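Local coordinates for endoglucanase (Komagataeibacter sucrofermentans, PDB 6VC5), which probably hydrolyses internal beta-1,4-glucosidic linkages in cellulose and related beta-glucans, as a glycoside hydrolase family 8 endoglucanase, at residues G132-V136 and K176-D180; P227-S231 and V279-T283. The contacts are given in a common frame with arbitrary orientation. Residue numbers count along the deposited sequence, not the author numbering.

Contact 1 (G132-V136 and K176-D180); sequences GPYTV and KVMGD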
loop_
_atom_site.group_PDB
_atom_site.type_symbol
_atom_site.label_atom_id
_atom_site.label_comp_id
_atom_site.label_asym_id
_atom_site.label_seq_id
_atom_site.Cartn_x
_atom_site.Cartn_y
_atom_site.Cartn_z
ATOM N N GLY A 132 15.343 -11.694 -14.378
ATOM C CA GLY A 132 16.216 -12.722 -13.861
ATOM C C GLY A 132 15.428 -13.970 -13.514
ATOM O O GLY A 132 14.627 -14.459 -14.313
ATOM N N PRO A 133 15.603 -14.489 -12.299
ATOM C CA PRO A 133 14.845 -15.677 -11.878
ATOM C C PRO A 133 13.481 -15.377 -11.274
ATOM O O PRO A 133 12.864 -16.294 -10.724
ATOM C CB PRO A 133 15.768 -16.275 -10.806
ATOM C CG PRO A 133 16.363 -15.047 -10.142
ATOM C CD PRO A 133 16.517 -14.012 -11.243
ATOM N N TYR A 134 12.994 -14.140 -11.366
ATOM C CA TYR A 134 11.788 -13.703 -10.683
ATOM C C TYR A 134 10.692 -13.326 -11.668
ATOM O O TYR A 134 10.942 -13.011 -12.834
ATOM C CB TYR A 134 12.062 -12.442 -9.852
ATOM C CG TYR A 134 13.258 -12.506 -8.951
ATOM C CD1 TYR A 134 13.302 -13.387 -7.883
ATOM C CD2 TYR A 134 14.350 -11.668 -9.163
ATOM C CE1 TYR A 134 14.404 -13.437 -7.048
ATOM C CE2 TYR A 134 15.457 -11.715 -8.339
ATOM C CZ TYR A 134 15.477 -12.597 -7.284
ATOM O OH TYR A 134 16.579 -12.646 -6.455
ATOM N N THR A 135 9.462 -13.322 -11.155
ATOM C CA THR A 135 8.363 -12.568 -11.739
ATOM C C THR A 135 8.091 -11.425 -10.776
ATOM O O THR A 135 7.813 -11.670 -9.598
ATOM C CB THR A 135 7.118 -13.439 -11.873
ATOM O OG1 THR A 135 7.400 -14.534 -12.756
ATOM C CG2 THR A 135 5.973 -12.620 -12.436
ATOM N N VAL A 136 8.216 -10.190 -11.260
ATOM C CA VAL A 136 8.130 -9.012 -10.401
ATOM C C VAL A 136 6.827 -8.275 -10.658
ATOM O O VAL A 136 6.199 -8.400 -11.715
ATOM C CB VAL A 136 9.331 -8.046 -10.539
ATOM C CG1 VAL A 136 10.647 -8.784 -10.338
ATOM C CG2 VAL A 136 9.285 -7.335 -11.880
ATOM N N LYS A 176 3.552 -17.405 -7.358
ATOM C CA LYS A 176 4.917 -17.107 -7.780
ATOM C C LYS A 176 5.261 -15.641 -7.539
ATOM O O LYS A 176 6.366 -15.326 -7.084
ATOM C CB LYS A 176 5.109 -17.463 -9.252
ATOM C CG LYS A 176 6.543 -17.291 -9.742
ATOM C CD LYS A 176 6.702 -17.727 -11.190
ATOM C CE LYS A 176 8.161 -18.029 -11.520
ATOM N NZ LYS A 176 8.976 -16.785 -11.677
ATOM N N VAL A 177 4.326 -14.733 -7.823
ATOM C CA VAL A 177 4.564 -13.310 -7.569
ATOM C C VAL A 177 4.827 -13.058 -6.089
ATOM O O VAL A 177 5.761 -12.330 -5.719
ATOM C CB VAL A 177 3.396 -12.459 -8.093
ATOM C CG1 VAL A 177 3.567 -11.001 -7.629
ATOM C CG2 VAL A 177 3.329 -12.530 -9.598
ATOM N N MET A 178 3.996 -13.646 -5.218
ATOM C CA MET A 178 4.160 -13.475 -3.776
ATOM C C MET A 178 5.480 -14.068 -3.296
ATOM O O MET A 178 6.202 -13.443 -2.511
ATOM C CB MET A 178 2.986 -14.141 -3.036
ATOM C CG MET A 178 1.719 -13.289 -2.907
ATOM S SD MET A 178 0.361 -14.088 -1.968
ATOM C CE MET A 178 -0.339 -15.185 -3.214
ATOM N N GLY A 179 5.800 -15.286 -3.748
ATOM C CA GLY A 179 7.007 -15.947 -3.276
ATOM C C GLY A 179 8.270 -15.277 -3.776
ATOM O O GLY A 179 9.253 -15.152 -3.035
ATOM N N ASP A 180 8.270 -14.842 -5.035
ATOM C CA ASP A 180 9.410 -14.071 -5.520
ATOM C C ASP A 180 9.502 -12.729 -4.807
ATOM O O ASP A 180 10.609 -12.242 -4.548
ATOM C CB ASP A 180 9.319 -13.865 -7.034
ATOM C CG ASP A 180 9.525 -15.160 -7.819
ATOM O OD1 ASP A 180 9.918 -16.178 -7.206
ATOM O OD2 ASP A 180 9.290 -15.162 -9.048
HETATM O O HOH W 1 7.443 -10.746 -7.222
#
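A polar strand-on-helix contact joins one arm of a beta-hairpin, strands 128-131 and 134-137, to helix 172-187, about 19 Å from the centre of the chain in the (alpha/alpha)6 barrel fold of glycoside hydrolase family 8. The axes of the two short segments approach to 7.3 Å and cross nearly square, at -102°, the strand touching the helix at Lys176, Val177 and Asp180. Gly132, with positive phi, and Pro133 form the hairpin turn. The CA-to-CB bonds of Thr135 and Asp180 are each directed toward the opposite segment, and together they supply about half of the 282 Å² buried. Thr135 CG2 packs on Val177 CG2 (3.9 Å), while Val136 pairs through its backbone with Lys129. A water bridges the two backbones, donating to Thr135 O (2.6 Å) and Val177 O (2.8 Å). Within the helix, Lys176 NZ forms a salt bridge with Asp180 OD2 (3.1 Å), and the same oxygen accepts the strand amide: Thr135 N to Asp180 OD2, 2.8 Å, nearly linear at 164°.

Contact 2 (P227-S231 and V279-T283); sequences PLYLS and VASCT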
loop_
_atom_site.group_PDB
_atom_site.type_symbol
_atom_site.label_atom_id
_atom_site.label_comp_id
_atom_site.label_asym_id
_atom_site.label_seq_id
_atom_site.Cartn_x
_atom_site.Cartn_y
_atom_site.Cartn_z
ATOM N N PRO A 227 6.952 -3.719 6.440
ATOM C CA PRO A 227 6.765 -4.577 7.620
ATOM C C PRO A 227 5.297 -4.764 7.981
ATOM O O PRO A 227 4.914 -5.852 8.426
ATOM C CB PRO A 227 7.567 -3.852 8.717
ATOM C CG PRO A 227 7.702 -2.426 8.221
ATOM C CD PRO A 227 7.815 -2.559 6.734
ATOM N N LEU A 228 4.452 -3.757 7.743
ATOM C CA LEU A 228 3.028 -3.909 8.033
ATOM C C LEU A 228 2.373 -4.963 7.143
ATOM O O LEU A 228 1.668 -5.850 7.636
ATOM C CB LEU A 228 2.311 -2.570 7.903
ATOM C CG LEU A 228 0.848 -2.674 8.346
ATOM C CD1 LEU A 228 0.759 -2.972 9.839
ATOM C CD2 LEU A 228 0.108 -1.405 8.001
ATOM N N TYR A 229 2.591 -4.886 5.823
ATOM C CA TYR A 229 1.954 -5.852 4.925
ATOM C C TYR A 229 2.469 -7.265 5.166
ATOM O O TYR A 229 1.691 -8.228 5.095
ATOM C CB TYR A 229 2.132 -5.445 3.457
ATOM C CG TYR A 229 1.275 -4.271 3.015
ATOM C CD1 TYR A 229 -0.077 -4.210 3.347
ATOM C CD2 TYR A 229 1.811 -3.242 2.237
ATOM C CE1 TYR A 229 -0.865 -3.152 2.942
ATOM C CE2 TYR A 229 1.020 -2.179 1.827
ATOM C CZ TYR A 229 -0.310 -2.144 2.190
ATOM O OH TYR A 229 -1.108 -1.094 1.788
ATOM N N LEU A 230 3.773 -7.416 5.444
ATOM C CA LEU A 230 4.332 -8.738 5.725
ATOM C C LEU A 230 3.749 -9.316 7.006
ATOM O O LEU A 230 3.396 -10.502 7.054
ATOM C CB LEU A 230 5.851 -8.655 5.840
ATOM C CG LEU A 230 6.611 -8.369 4.548
ATOM C CD1 LEU A 230 8.109 -8.250 4.851
ATOM C CD2 LEU A 230 6.342 -9.447 3.518
ATOM N N SER A 231 3.635 -8.497 8.052
ATOM C CA SER A 231 3.032 -8.975 9.296
ATOM C C SER A 231 1.570 -9.354 9.082
ATOM O O SER A 231 1.122 -10.430 9.503
ATOM C CB SER A 231 3.154 -7.905 10.377
ATOM O OG SER A 231 2.646 -8.398 11.604
ATOM N N VAL A 279 2.660 1.147 12.958
ATOM C CA VAL A 279 3.361 0.048 12.290
ATOM C C VAL A 279 4.364 -0.623 13.228
ATOM O O VAL A 279 4.430 -1.857 13.307
ATOM C CB VAL A 279 4.042 0.564 11.010
ATOM C CG1 VAL A 279 4.874 -0.551 10.389
ATOM C CG2 VAL A 279 2.991 1.057 10.006
ATOM N N ALA A 280 5.180 0.169 13.927
ATOM C CA ALA A 280 6.196 -0.386 14.821
ATOM C C ALA A 280 5.580 -1.218 15.930
ATOM O O ALA A 280 6.113 -2.265 16.294
ATOM C CB ALA A 280 7.027 0.741 15.433
ATOM N N SER A 281 4.428 -0.790 16.443
ATOM C CA SER A 281 3.758 -1.531 17.496
ATOM C C SER A 281 3.296 -2.903 17.006
ATOM O O SER A 281 3.137 -3.821 17.816
ATOM C CB SER A 281 2.578 -0.692 18.015
ATOM O OG SER A 281 3.035 0.557 18.538
ATOM N N CYS A 282 3.082 -3.067 15.694
ATOM C CA CYS A 282 2.649 -4.351 15.166
ATOM C C CYS A 282 3.839 -5.245 14.811
ATOM O O CYS A 282 3.651 -6.430 14.494
ATOM C CB CYS A 282 1.811 -4.106 13.922
ATOM S SG CYS A 282 0.204 -3.281 14.206
ATOM N N THR A 283 5.066 -4.705 14.825
ATOM C CA THR A 283 6.239 -5.390 14.285
ATOM C C THR A 283 7.454 -5.256 15.202
ATOM O O THR A 283 8.582 -5.055 14.743
ATOM C CB THR A 283 6.567 -4.903 12.872
ATOM O OG1 THR A 283 6.763 -3.487 12.883
ATOM C CG2 THR A 283 5.443 -5.249 11.891
#
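Pro227 begins the contact in helix 225-232 with its CA-to-CB bond directed at the partner segment. Pro227 CG lies 4.0 Å from Val279 CG1, and Pro227 CB is 4.1 Å from the methyl Thr283 CG2. That methyl, Thr283 CG2, also comes within 3.6 Å of the carbonyl Pro227 O, which accepts the helical hydrogen bond from Ser231 N (3.0 Å). Leu228 leaves the helix sideways yet has the largest covered area of the ten residues: Leu228 CB rests 4.1 Å from Val279 CG1, and Leu228 CD1 reaches 4.4 Å from Cys282 CB. Leu228 and Val279 also touch helix 300-313, through Leu308 and Leu305 respectively, so the apolar layer extends to a third helix. Family 8 enzymes are built as an (alpha/alpha)6 barrel, and this contact is apolar packing between helix 225-232 and residues 279-283, on helix 274-282, within that helical framework. Tyr229 and Leu230 serve other neighbours; Leu230 packs on Leu182 and Ile185 of helix 172-187 and on Leu240 of helix 238-251. One turn beyond Pro227, Ser231 again points at the partner. Ser231 CB lies 3.8 Å from Thr283 CG2, so this methyl meets both Pro227 and Ser231. Ser231 OG is 3.6 Å from Cys282 O. With Thr283 OG1 donating to Val279 O at 2.9 Å, the threonine methyl is left facing the partner helix.

Overall arrangement
Contact 1 and contact 2 follow one another along the chain, the first closing before the second opens. Their centres are 22 Å apart; the nearest atoms stay about 7 Å from each other, so they do not touch directly. Helix 172-187 connects them: it supplies residues 176-180 to contact 1, and further along, Leu182 and Ile185 pack on Leu230 of segment 227-231. Contact 1 is the more peripheral, its centre 19 Å from the chain centre against 13 Å for that of contact 2. No residue of either contact can be assigned to the catalytic site from these coordinates; both belong to the scaffold of the fold.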